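Thiamine phosphate pyrophosphorylase (Pyrococcus furiosus, PDB 1XI3) probably condenses a thiazole phosphate with a pyrimidine pyrophosphate to make thiamine phosphate, releasing diphosphate, in a magnesium-dependent step of thiamine biosynthesis. Local coordinates at residues N49-T52 against R53-Y56; T61-Q64 against L65-Y69; E95-I99 against E100-E104. One frame throughout, in Å; residues are numbered along the deposited sequence.

All three contacts are local and lie on the outer helical layer of an eight-stranded parallel barrel. Interactions 1 and 2 share helix 52-68: residues 49-56 lead into its start and residues 61-69 run to its end, their centres about 18 Å apart. Interaction 3 resembles interaction 1 in form, since each has a proline at the N-cap of a helix that follows a barrel strand, and both reach the second subunit. Each of the three is partly buried. The two helix starts combine methionine and proline packing with backbone bonds and a glutamate carboxylate turned back against the proline, whereas interaction 2 is dominated by stacked arginines within a network of acidic partners.

Interaction 1 (N49-T52 against R53-Y56); sequences NAPT and REMY
While Arg53 leads away from residues 49-52, Glu54 reaches back against Pro51 and Ala50 at the first turn of helix 52-68. The Arg53 side chain, modelled in two conformers, packs in the one described on Asp96 of the second subunit, to which its backbone is also hydrogen-bonded. Glu54 has CG anti to the backbone N (chi1 179°) and the rest of its chain extended, which carries the carboxylate back across the proline ring: Glu54 OE1 sits 3.6 Å from Pro51 CD and 3.9 Å from Ala50 CB. The other oxygen, OE2, forms a salt bridge with Arg23, so the charge is held at one side while apolar groups flank OE1. Met55 is tied to the N-cap residue. Its amide donates a nearly straight hydrogen bond to Pro51 O (3.1 Å, N-H...O 172°), the first i to i+4 bond of the helix, with a proline carbonyl as acceptor. Beside it the methionine side chain reaches back along the incoming loop, CG passing 3.5 Å from Pro51 O and CE ending 3.4 Å from Ala50 O, with Ala50 CB lying 4.3 Å from CG. Tyr56 continues the helical pattern, its N bonded to Thr52 O at 2.9 Å, but its ring leads away from the loop, and the side chain rests on Val101 of the second subunit. Thr52 OG1 is hydrogen-bonded both to Arg78 of its own chain and to Asp77 of the second subunit. Ala50 is close to Ile47 of the predicted pyrimidine site. Thr52, Met55 and Tyr56 pack against helix 79-85, and the helix start as a whole follows strand 42-45, at the strand end where active sites of TIM barrels lie.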
ATOM      1  N   ASN A  49       7.691  -2.707   6.177  1.00 25.57           N
ATOM      2  CA  ASN A  49       7.693  -1.766   7.286  1.00 29.13           C
ATOM      3  C   ASN A  49       8.476  -0.487   7.023  1.00 28.05           C
ATOM      4  O   ASN A  49       9.332  -0.089   7.834  1.00 31.62           O
ATOM      5  CB  ASN A  49       8.229  -2.447   8.551  1.00 31.24           C
ATOM      6  CG  ASN A  49       7.471  -3.709   8.895  1.00 34.87           C
ATOM      7  OD1 ASN A  49       8.047  -4.812   8.939  1.00 40.87           O
ATOM      8  ND2 ASN A  49       6.171  -3.568   9.123  1.00 39.73           N
ATOM      9  N   ALA A  50       8.208   0.143   5.883  1.00 19.30           N
ATOM     10  CA  ALA A  50       8.632   1.515   5.628  1.00 17.98           C
ATOM     11  C   ALA A  50       7.418   2.337   5.208  1.00 14.59           C
ATOM     12  O   ALA A  50       6.486   1.803   4.625  1.00 15.13           O
ATOM     13  CB  ALA A  50       9.645   1.554   4.540  1.00 17.05           C
ATOM     14  N   PRO A  51       7.457   3.641   5.459  1.00 14.00           N
ATOM     15  CA  PRO A  51       6.376   4.545   5.043  1.00 15.76           C
ATOM     16  C   PRO A  51       6.219   4.548   3.525  1.00 14.44           C
ATOM     17  O   PRO A  51       7.183   4.339   2.791  1.00 12.81           O
ATOM     18  CB  PRO A  51       6.825   5.930   5.539  1.00 17.52           C
ATOM     19  CG  PRO A  51       8.156   5.794   6.039  1.00 21.18           C
ATOM     20  CD  PRO A  51       8.524   4.344   6.185  1.00 18.07           C
ATOM     21  N   THR A  52       5.003   4.778   3.067  1.00 13.40           N
ATOM     22  CA  THR A  52       4.737   4.829   1.659  1.00  9.97           C
ATOM     23  C   THR A  52       5.597   5.859   0.941  1.00  9.42           C
ATOM     24  O   THR A  52       6.084   5.613  -0.163  1.00 11.29           O
ATOM     25  CB  THR A  52       3.259   5.096   1.431  1.00 11.31           C
ATOM     26  OG1 THR A  52       2.506   4.071   2.070  1.00 11.19           O
ATOM     27  CG2 THR A  52       2.942   5.115  -0.028  1.00 12.02           C
ATOM     28  N   ARG A  53       5.859   6.980   1.602  1.00 11.16           N
ATOM     29  CA  ARG A  53       6.696   8.024   0.999  1.00 12.32           C
ATOM     30  C   ARG A  53       8.082   7.485   0.640  1.00 11.10           C
ATOM     31  O   ARG A  53       8.603   7.744  -0.435  1.00 13.27           O
ATOM     32  CB  ARG A  53       6.844   9.228   1.911  1.00 14.72           C
ATOM     33  CG  ARG A  53       7.685  10.329   1.295  1.00 17.12           C
ATOM     34  CD  ARG A  53       7.637  11.552   2.156  0.50 21.13           C
ATOM     35  NE  ARG A  53       7.505  12.705   1.290  0.50 23.53           N
ATOM     36  CZ  ARG A  53       6.368  13.226   0.836  0.50 21.68           C
ATOM     37  NH1 ARG A  53       6.482  14.230   0.016  0.50 19.20           N
ATOM     38  NH2 ARG A  53       5.131  12.768   1.173  0.50 19.15           N
ATOM     39  N   GLU A  54       8.652   6.723   1.550  1.00 11.62           N
ATOM     40  CA  GLU A  54       9.966   6.136   1.361  1.00 12.53           C
ATOM     41  C   GLU A  54       9.980   5.102   0.252  1.00 12.57           C
ATOM     42  O   GLU A  54      10.879   5.069  -0.613  1.00 12.23           O
ATOM     43  CB  GLU A  54      10.418   5.499   2.671  1.00 13.90           C
ATOM     44  CG  GLU A  54      11.794   4.829   2.540  1.00 15.10           C
ATOM     45  CD  GLU A  54      12.355   4.337   3.815  1.00 17.94           C
ATOM     46  OE1 GLU A  54      11.849   4.723   4.915  1.00 19.32           O
ATOM     47  OE2 GLU A  54      13.349   3.573   3.723  1.00 19.35           O
ATOM     48  N   MET A  55       8.974   4.216   0.274  1.00 10.57           N
ATOM     49  CA  MET A  55       8.813   3.236  -0.816  1.00 11.54           C
ATOM     50  C   MET A  55       8.738   3.938  -2.189  1.00 11.32           C
ATOM     51  O   MET A  55       9.358   3.504  -3.162  1.00 11.31           O
ATOM     52  CB  MET A  55       7.563   2.388  -0.575  1.00 12.67           C
ATOM     53  CG  MET A  55       7.627   1.578   0.710  1.00 12.73           C
ATOM     54  SD  MET A  55       6.141   0.586   0.792  1.00 14.17           S
ATOM     55  CE  MET A  55       6.453  -0.491   2.155  1.00 18.91           C
ATOM     56  N   TYR A  56       8.021   5.064  -2.244  1.00 11.23           N
ATOM     57  CA  TYR A  56       7.870   5.825  -3.448  1.00 12.25           C
ATOM     58  C   TYR A  56       9.201   6.428  -3.870  1.00 11.91           C
ATOM     59  O   TYR A  56       9.590   6.316  -5.033  1.00 13.34           O
ATOM     60  CB  TYR A  56       6.832   6.926  -3.242  1.00 11.70           C
ATOM     61  CG  TYR A  56       6.820   7.960  -4.337  1.00 12.39           C
ATOM     62  CD1 TYR A  56       7.337   9.227  -4.127  1.00 14.85           C
ATOM     63  CD2 TYR A  56       6.322   7.654  -5.567  1.00 14.44           C
ATOM     64  CE1 TYR A  56       7.378  10.146  -5.155  1.00 17.47           C
ATOM     65  CE2 TYR A  56       6.339   8.593  -6.613  1.00 15.97           C
ATOM     66  CZ  TYR A  56       6.837   9.815  -6.376  1.00 17.75           C
ATOM     67  OH  TYR A  56       6.846  10.710  -7.423  1.00 21.24           O
TER

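Interaction 2 (T61-Q64 against L65-Y69); sequences TLRQ and LTREY
Arg63 and Arg67, one turn apart near the end of helix 52-68, lay their guanidinium groups flat on one another, centres 4.1 Å apart and planes 5° from parallel. Arg63 CB leads away from the following turn, but bends at chi2 (68°) and chi3 swing the rest of the chain round toward the next turn, over Arg67. CG comes 3.6 Å from Arg67 NH1, and CD settles over the middle of the Arg67 guanidinium, 3.5 Å from CZ. Arg63 NE lies 3.5 Å from Arg67 NE, two donors in a stack and not a hydrogen bond. The helix belongs to the beta-alpha-beta unit of strands 42-45 and 72-76 in the TIM barrel; Leu62 and Thr66 turn inward onto Phe73, while Leu62 CD2 also touches Leu65 CD1 at 4.1 Å. At the tip, Arg63 NH2 donates to Thr66 OG1 (2.9 Å), a bent bond whose acceptor is tilted out of the guanidinium plane. That hydroxyl also lies 2.9 Å from both Leu62 O and Arg63 O, which compete for its single proton. Arg63 NH2 also makes a salt bridge with Asp88 and Arg63 NH1 bonds to Asp86 O, while Arg67 NH2 pairs with Asp86, so nearby carboxylates probably offset the two stacked charges. A leucine in place of Arg63 would probably leave Asp88 without its charged mate and Thr66 OG1 without this donor, and the Arg67 guanidinium would lose the flat group that steadies its rotation. Along the backbone, Arg67 N bonds to Arg63 O, and Glu68 N to Gln64 O.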
ATOM      1  N   THR A  61      13.817   5.989  -7.851  1.00 11.74           N
ATOM      2  CA  THR A  61      15.236   5.797  -8.172  1.00 12.64           C
ATOM      3  C   THR A  61      15.492   4.459  -8.874  1.00 11.94           C
ATOM      4  O   THR A  61      16.181   4.382  -9.873  1.00 12.40           O
ATOM      5  CB  THR A  61      16.112   5.926  -6.920  1.00 14.60           C
ATOM      6  OG1 THR A  61      15.936   7.243  -6.373  1.00 14.65           O
ATOM      7  CG2 THR A  61      17.600   5.732  -7.296  1.00 15.78           C
ATOM      8  N   LEU A  62      14.930   3.375  -8.334  1.00  9.45           N
ATOM      9  CA  LEU A  62      15.088   2.067  -8.963  1.00  7.77           C
ATOM     10  C   LEU A  62      14.410   1.978 -10.334  1.00  6.86           C
ATOM     11  O   LEU A  62      14.873   1.269 -11.210  1.00 11.30           O
ATOM     12  CB  LEU A  62      14.564   0.942  -8.039  1.00  7.92           C
ATOM     13  CG  LEU A  62      15.225   0.858  -6.651  1.00  9.17           C
ATOM     14  CD1 LEU A  62      14.685  -0.370  -5.950  1.00 10.80           C
ATOM     15  CD2 LEU A  62      16.747   0.799  -6.686  1.00 13.29           C
ATOM     16  N   ARG A  63      13.326   2.710 -10.524  1.00 10.01           N
ATOM     17  CA  ARG A  63      12.663   2.780 -11.835  1.00  8.83           C
ATOM     18  C   ARG A  63      13.637   3.369 -12.850  1.00 11.22           C
ATOM     19  O   ARG A  63      13.741   2.833 -13.956  1.00 12.68           O
ATOM     20  CB  ARG A  63      11.397   3.623 -11.766  1.00 12.31           C
ATOM     21  CG  ARG A  63      10.748   3.874 -13.113  1.00 11.64           C
ATOM     22  CD  ARG A  63      10.156   2.675 -13.764  1.00 10.73           C
ATOM     23  NE  ARG A  63      11.089   1.690 -14.305  1.00  9.41           N
ATOM     24  CZ  ARG A  63      10.721   0.621 -15.023  1.00 11.05           C
ATOM     25  NH1 ARG A  63       9.435   0.378 -15.262  1.00 14.14           N
ATOM     26  NH2 ARG A  63      11.637  -0.232 -15.472  1.00 11.86           N
ATOM     27  N   GLN A  64      14.313   4.449 -12.468  1.00 13.31           N
ATOM     28  CA  GLN A  64      15.299   5.094 -13.348  1.00 13.67           C
ATOM     29  C   GLN A  64      16.465   4.178 -13.668  1.00 14.46           C
ATOM     30  O   GLN A  64      16.833   4.001 -14.831  1.00 14.99           O
ATOM     31  CB  GLN A  64      15.791   6.412 -12.733  1.00 18.01           C
ATOM     32  CG  GLN A  64      16.676   7.281 -13.654  1.00 22.90           C
ATOM     33  CD  GLN A  64      16.917   8.687 -13.074  1.00 28.92           C
ATOM     34  OE1 GLN A  64      15.995   9.327 -12.537  1.00 36.06           O
ATOM     35  NE2 GLN A  64      18.172   9.172 -13.172  1.00 36.74           N
ATOM     36  N   LEU A  65      17.011   3.560 -12.637  1.00 13.54           N
ATOM     37  CA  LEU A  65      18.132   2.637 -12.779  1.00 13.93           C
ATOM     38  C   LEU A  65      17.806   1.478 -13.679  1.00 17.72           C
ATOM     39  O   LEU A  65      18.561   1.152 -14.595  1.00 15.68           O
ATOM     40  CB  LEU A  65      18.545   2.101 -11.407  1.00 17.40           C
ATOM     41  CG  LEU A  65      19.452   2.909 -10.534  1.00 20.10           C
ATOM     42  CD1 LEU A  65      19.644   2.143  -9.245  1.00 20.76           C
ATOM     43  CD2 LEU A  65      20.813   3.148 -11.235  1.00 21.21           C
ATOM     44  N   THR A  66      16.676   0.817 -13.431  1.00 14.83           N
ATOM     45  CA  THR A  66      16.298  -0.282 -14.261  1.00 13.90           C
ATOM     46  C   THR A  66      16.179   0.135 -15.730  1.00 15.75           C
ATOM     47  O   THR A  66      16.646  -0.564 -16.611  1.00 15.12           O
ATOM     48  CB  THR A  66      15.024  -1.008 -13.770  1.00 14.37           C
ATOM     49  OG1 THR A  66      13.928  -0.083 -13.639  1.00 12.18           O
ATOM     50  CG2 THR A  66      15.359  -1.715 -12.405  1.00 12.02           C
ATOM     51  N   ARG A  67      15.572   1.273 -15.988  1.00 16.21           N
ATOM     52  CA  ARG A  67      15.437   1.737 -17.381  1.00 16.38           C
ATOM     53  C   ARG A  67      16.805   1.937 -18.045  1.00 16.98           C
ATOM     54  O   ARG A  67      16.995   1.614 -19.236  1.00 16.85           O
ATOM     55  CB  ARG A  67      14.603   2.994 -17.434  1.00 14.57           C
ATOM     56  CG  ARG A  67      13.152   2.691 -17.420  1.00 14.53           C
ATOM     57  CD  ARG A  67      12.306   3.860 -17.117  1.00 15.17           C
ATOM     58  NE  ARG A  67      10.910   3.490 -17.290  1.00 17.57           N
ATOM     59  CZ  ARG A  67       9.877   4.210 -16.914  1.00 16.07           C
ATOM     60  NH1 ARG A  67      10.025   5.356 -16.274  1.00 16.55           N
ATOM     61  NH2 ARG A  67       8.653   3.744 -17.165  1.00 18.10           N
ATOM     62  N   GLU A  68      17.758   2.410 -17.266  1.00 17.98           N
ATOM     63  CA  GLU A  68      19.116   2.647 -17.781  1.00 20.98           C
ATOM     64  C   GLU A  68      19.783   1.370 -18.249  1.00 20.53           C
ATOM     65  O   GLU A  68      20.634   1.382 -19.159  1.00 19.17           O
ATOM     66  CB  GLU A  68      19.965   3.297 -16.705  1.00 22.12           C
ATOM     67  CG  GLU A  68      21.385   3.567 -17.122  1.00 29.15           C
ATOM     68  CD  GLU A  68      22.223   4.131 -16.003  1.00 32.42           C
ATOM     69  OE1 GLU A  68      23.477   4.105 -16.161  1.00 38.82           O
ATOM     70  OE2 GLU A  68      21.653   4.568 -14.967  1.00 31.54           O
ATOM     71  N   TYR A  69      19.434   0.265 -17.607  1.00 18.07           N
ATOM     72  CA  TYR A  69      19.965  -1.064 -17.961  1.00 16.64           C
ATOM     73  C   TYR A  69      18.964  -1.955 -18.750  1.00 14.61           C
ATOM     74  O   TYR A  69      19.231  -3.144 -18.985  1.00 20.35           O
ATOM     75  CB  TYR A  69      20.418  -1.752 -16.688  1.00 19.49           C
ATOM     76  CG  TYR A  69      21.646  -1.165 -16.073  1.00 18.43           C
ATOM     77  CD1 TYR A  69      21.546  -0.103 -15.215  1.00 17.62           C
ATOM     78  CD2 TYR A  69      22.927  -1.691 -16.329  1.00 21.31           C
ATOM     79  CE1 TYR A  69      22.652   0.459 -14.616  1.00 22.59           C
ATOM     80  CE2 TYR A  69      24.053  -1.131 -15.722  1.00 22.03           C
ATOM     81  CZ  TYR A  69      23.906  -0.057 -14.876  1.00 23.79           C
ATOM     82  OH  TYR A  69      24.981   0.539 -14.235  1.00 25.34           O
TER

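Interaction 3 (E95-I99 against E100-E104); sequences EDMPI and EVAKE
Met97 lies across Val101 at roughly a right angle, its SD 3.8 Å from Val101 CG1 and 4.2 Å from Ala102 CB. With CG1 anti to the backbone N (chi1 175°), the valine offers one methyl to the methionine and the other, CG2, to Pro98 CB at 3.9 Å, the proline and valine lying alongside each other. Met97 is modelled in two conformers, so its sulfur contacts describe one of them. The second subunit covers the same patch: its Ala84 packs on Met97 and its Arg53 on Pro98. Here the loop after strand 89-92 of the TIM barrel enters helix 99-105 through a proline N-cap. Pro98 O accepts a nearly straight hydrogen bond from Ala102 N (2.9 Å, 173°) and a weak one from Val101 N. One residue on, Ile99 O takes Lys103 N at 3.0 Å, while the two side chains run in the same direction, CG2 of Ile99 4.2 Å from CD of Lys103. Asp96, just upstream, is a predicted magnesium ligand. At the outer edge Glu100 curls back, CG wedged between its own N and carbonyl carbon (chi1 69°), bringing OE1 within 3.5 Å of Pro98 CB. This buried oxygen has no polar partner in the model, although the helix N-terminus may favour its charge.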
ATOM      1  N   GLU A  95      -1.144 -13.288   0.848  1.00 15.05           N
ATOM      2  CA  GLU A  95      -1.534 -12.197   1.786  1.00 14.60           C
ATOM      3  C   GLU A  95      -1.702 -10.848   1.096  1.00 14.46           C
ATOM      4  O   GLU A  95      -1.882  -9.827   1.759  1.00 11.69           O
ATOM      5  CB  GLU A  95      -0.498 -12.076   2.894  1.00 19.95           C
ATOM      6  CG  GLU A  95      -0.368 -13.371   3.738  1.00 24.08           C
ATOM      7  N   ASP A  96      -1.665 -10.846  -0.238  1.00 11.76           N
ATOM      8  CA  ASP A  96      -1.686  -9.578  -0.968  1.00  9.86           C
ATOM      9  C   ASP A  96      -3.037  -9.371  -1.660  1.00 11.28           C
ATOM     10  O   ASP A  96      -3.969 -10.195  -1.548  1.00 14.22           O
ATOM     11  CB  ASP A  96      -0.539  -9.536  -1.988  1.00 10.17           C
ATOM     12  CG  ASP A  96       0.833  -9.635  -1.355  1.00 14.33           C
ATOM     13  OD1 ASP A  96       1.758 -10.089  -2.086  1.00 14.77           O
ATOM     14  OD2 ASP A  96       1.016  -9.301  -0.151  1.00 12.28           O
ATOM     15  N   MET A  97      -3.162  -8.275  -2.395  1.00 11.98           N
ATOM     16  CA  MET A  97      -4.364  -8.063  -3.178  1.00 12.60           C
ATOM     17  C   MET A  97      -4.644  -9.221  -4.101  1.00 11.43           C
ATOM     18  O   MET A  97      -3.746  -9.729  -4.731  1.00 11.70           O
ATOM     19  CB  MET A  97      -4.197  -6.803  -4.038  1.00 11.96           C
ATOM     20  CG  MET A  97      -5.490  -6.337  -4.611  0.65 15.19           C
ATOM     21  SD  MET A  97      -5.350  -4.697  -5.287  0.65 14.78           S
ATOM     22  CE  MET A  97      -5.267  -3.694  -3.773  0.65 11.77           C
ATOM     23  N   PRO A  98      -5.906  -9.676  -4.166  1.00 13.47           N
ATOM     24  CA  PRO A  98      -6.231 -10.747  -5.134  1.00 13.12           C
ATOM     25  C   PRO A  98      -5.892 -10.331  -6.561  1.00 12.69           C
ATOM     26  O   PRO A  98      -6.034  -9.163  -6.918  1.00 12.95           O
ATOM     27  CB  PRO A  98      -7.739 -10.906  -4.976  1.00 15.22           C
ATOM     28  CG  PRO A  98      -7.999 -10.464  -3.576  1.00 16.97           C
ATOM     29  CD  PRO A  98      -7.057  -9.316  -3.327  1.00 15.58           C
ATOM     30  N   ILE A  99      -5.435 -11.299  -7.340  1.00 14.73           N
ATOM     31  CA  ILE A  99      -4.995 -11.057  -8.681  1.00 13.96           C
ATOM     32  C   ILE A  99      -6.039 -10.323  -9.478  1.00 14.92           C
ATOM     33  O   ILE A  99      -5.741  -9.333 -10.148  1.00 12.97           O
ATOM     34  CB  ILE A  99      -4.564 -12.355  -9.388  1.00 14.22           C
ATOM     35  CG1 ILE A  99      -3.339 -12.935  -8.699  1.00 17.24           C
ATOM     36  CG2 ILE A  99      -4.270 -12.077 -10.883  1.00 15.88           C
ATOM     37  CD1 ILE A  99      -3.011 -14.324  -9.144  1.00 19.17           C
ATOM     38  N   GLU A 100      -7.282 -10.779  -9.398  1.00 15.42           N
ATOM     39  CA  GLU A 100      -8.318 -10.187 -10.240  1.00 19.14           C
ATOM     40  C   GLU A 100      -8.576  -8.715  -9.883  1.00 18.44           C
ATOM     41  O   GLU A 100      -8.894  -7.905 -10.731  1.00 18.12           O
ATOM     42  CB  GLU A 100      -9.610 -11.025 -10.163  1.00 21.68           C
ATOM     43  CG  GLU A 100     -10.342 -10.969  -8.820  1.00 27.62           C
ATOM     44  CD  GLU A 100      -9.865 -11.982  -7.775  1.00 29.69           C
ATOM     45  OE1 GLU A 100      -8.757 -12.624  -7.905  1.00 24.69           O
ATOM     46  OE2 GLU A 100     -10.636 -12.119  -6.787  1.00 31.14           O
ATOM     47  N   VAL A 101      -8.413  -8.386  -8.609  1.00 14.02           N
ATOM     48  CA  VAL A 101      -8.642  -7.047  -8.130  1.00 15.32           C
ATOM     49  C   VAL A 101      -7.496  -6.158  -8.563  1.00 11.78           C
ATOM     50  O   VAL A 101      -7.697  -5.013  -8.980  1.00 13.76           O
ATOM     51  CB  VAL A 101      -8.792  -7.061  -6.557  1.00 14.23           C
ATOM     52  CG1 VAL A 101      -8.914  -5.643  -6.010  1.00 18.34           C
ATOM     53  CG2 VAL A 101      -9.987  -7.893  -6.170  1.00 18.90           C
ATOM     54  N   ALA A 102      -6.280  -6.661  -8.412  1.00 12.39           N
ATOM     55  CA  ALA A 102      -5.096  -5.916  -8.893  1.00 12.61           C
ATOM     56  C   ALA A 102      -5.204  -5.576 -10.381  1.00 13.79           C
ATOM     57  O   ALA A 102      -4.879  -4.454 -10.795  1.00 14.66           O
ATOM     58  CB  ALA A 102      -3.857  -6.729  -8.649  1.00 12.86           C
ATOM     59  N   LYS A 103      -5.650  -6.544 -11.172  1.00 13.71           N
ATOM     60  CA  LYS A 103      -5.800  -6.345 -12.617  1.00 15.54           C
ATOM     61  C   LYS A 103      -6.845  -5.284 -12.917  1.00 16.83           C
ATOM     62  O   LYS A 103      -6.716  -4.521 -13.876  1.00 17.21           O
ATOM     63  CB  LYS A 103      -6.177  -7.663 -13.301  1.00 17.88           C
ATOM     64  CG  LYS A 103      -5.047  -8.694 -13.321  1.00 20.65           C
ATOM     65  CD  LYS A 103      -5.292  -9.888 -14.259  1.00 23.52           C
ATOM     66  CE  LYS A 103      -5.189  -9.527 -15.757  1.00 28.27           C
ATOM     67  NZ  LYS A 103      -4.097  -8.505 -16.125  1.00 29.52           N
ATOM     68  N   GLU A 104      -7.887  -5.229 -12.100  1.00 15.34           N
ATOM     69  CA  GLU A 104      -8.924  -4.233 -12.267  1.00 17.74           C
ATOM     70  C   GLU A 104      -8.425  -2.810 -12.001  1.00 17.36           C
ATOM     71  O   GLU A 104      -8.718  -1.874 -12.766  1.00 17.44           O
ATOM     72  CB  GLU A 104     -10.117  -4.562 -11.348  1.00 20.81           C
ATOM     73  CG  GLU A 104     -11.321  -3.657 -11.532  1.00 28.99           C
ATOM     74  CD  GLU A 104     -12.032  -3.932 -12.863  1.00 34.17           C
ATOM     75  OE1 GLU A 104     -12.294  -5.122 -13.165  1.00 45.16           O
ATOM     76  OE2 GLU A 104     -12.317  -2.971 -13.607  1.00 39.61           O
TER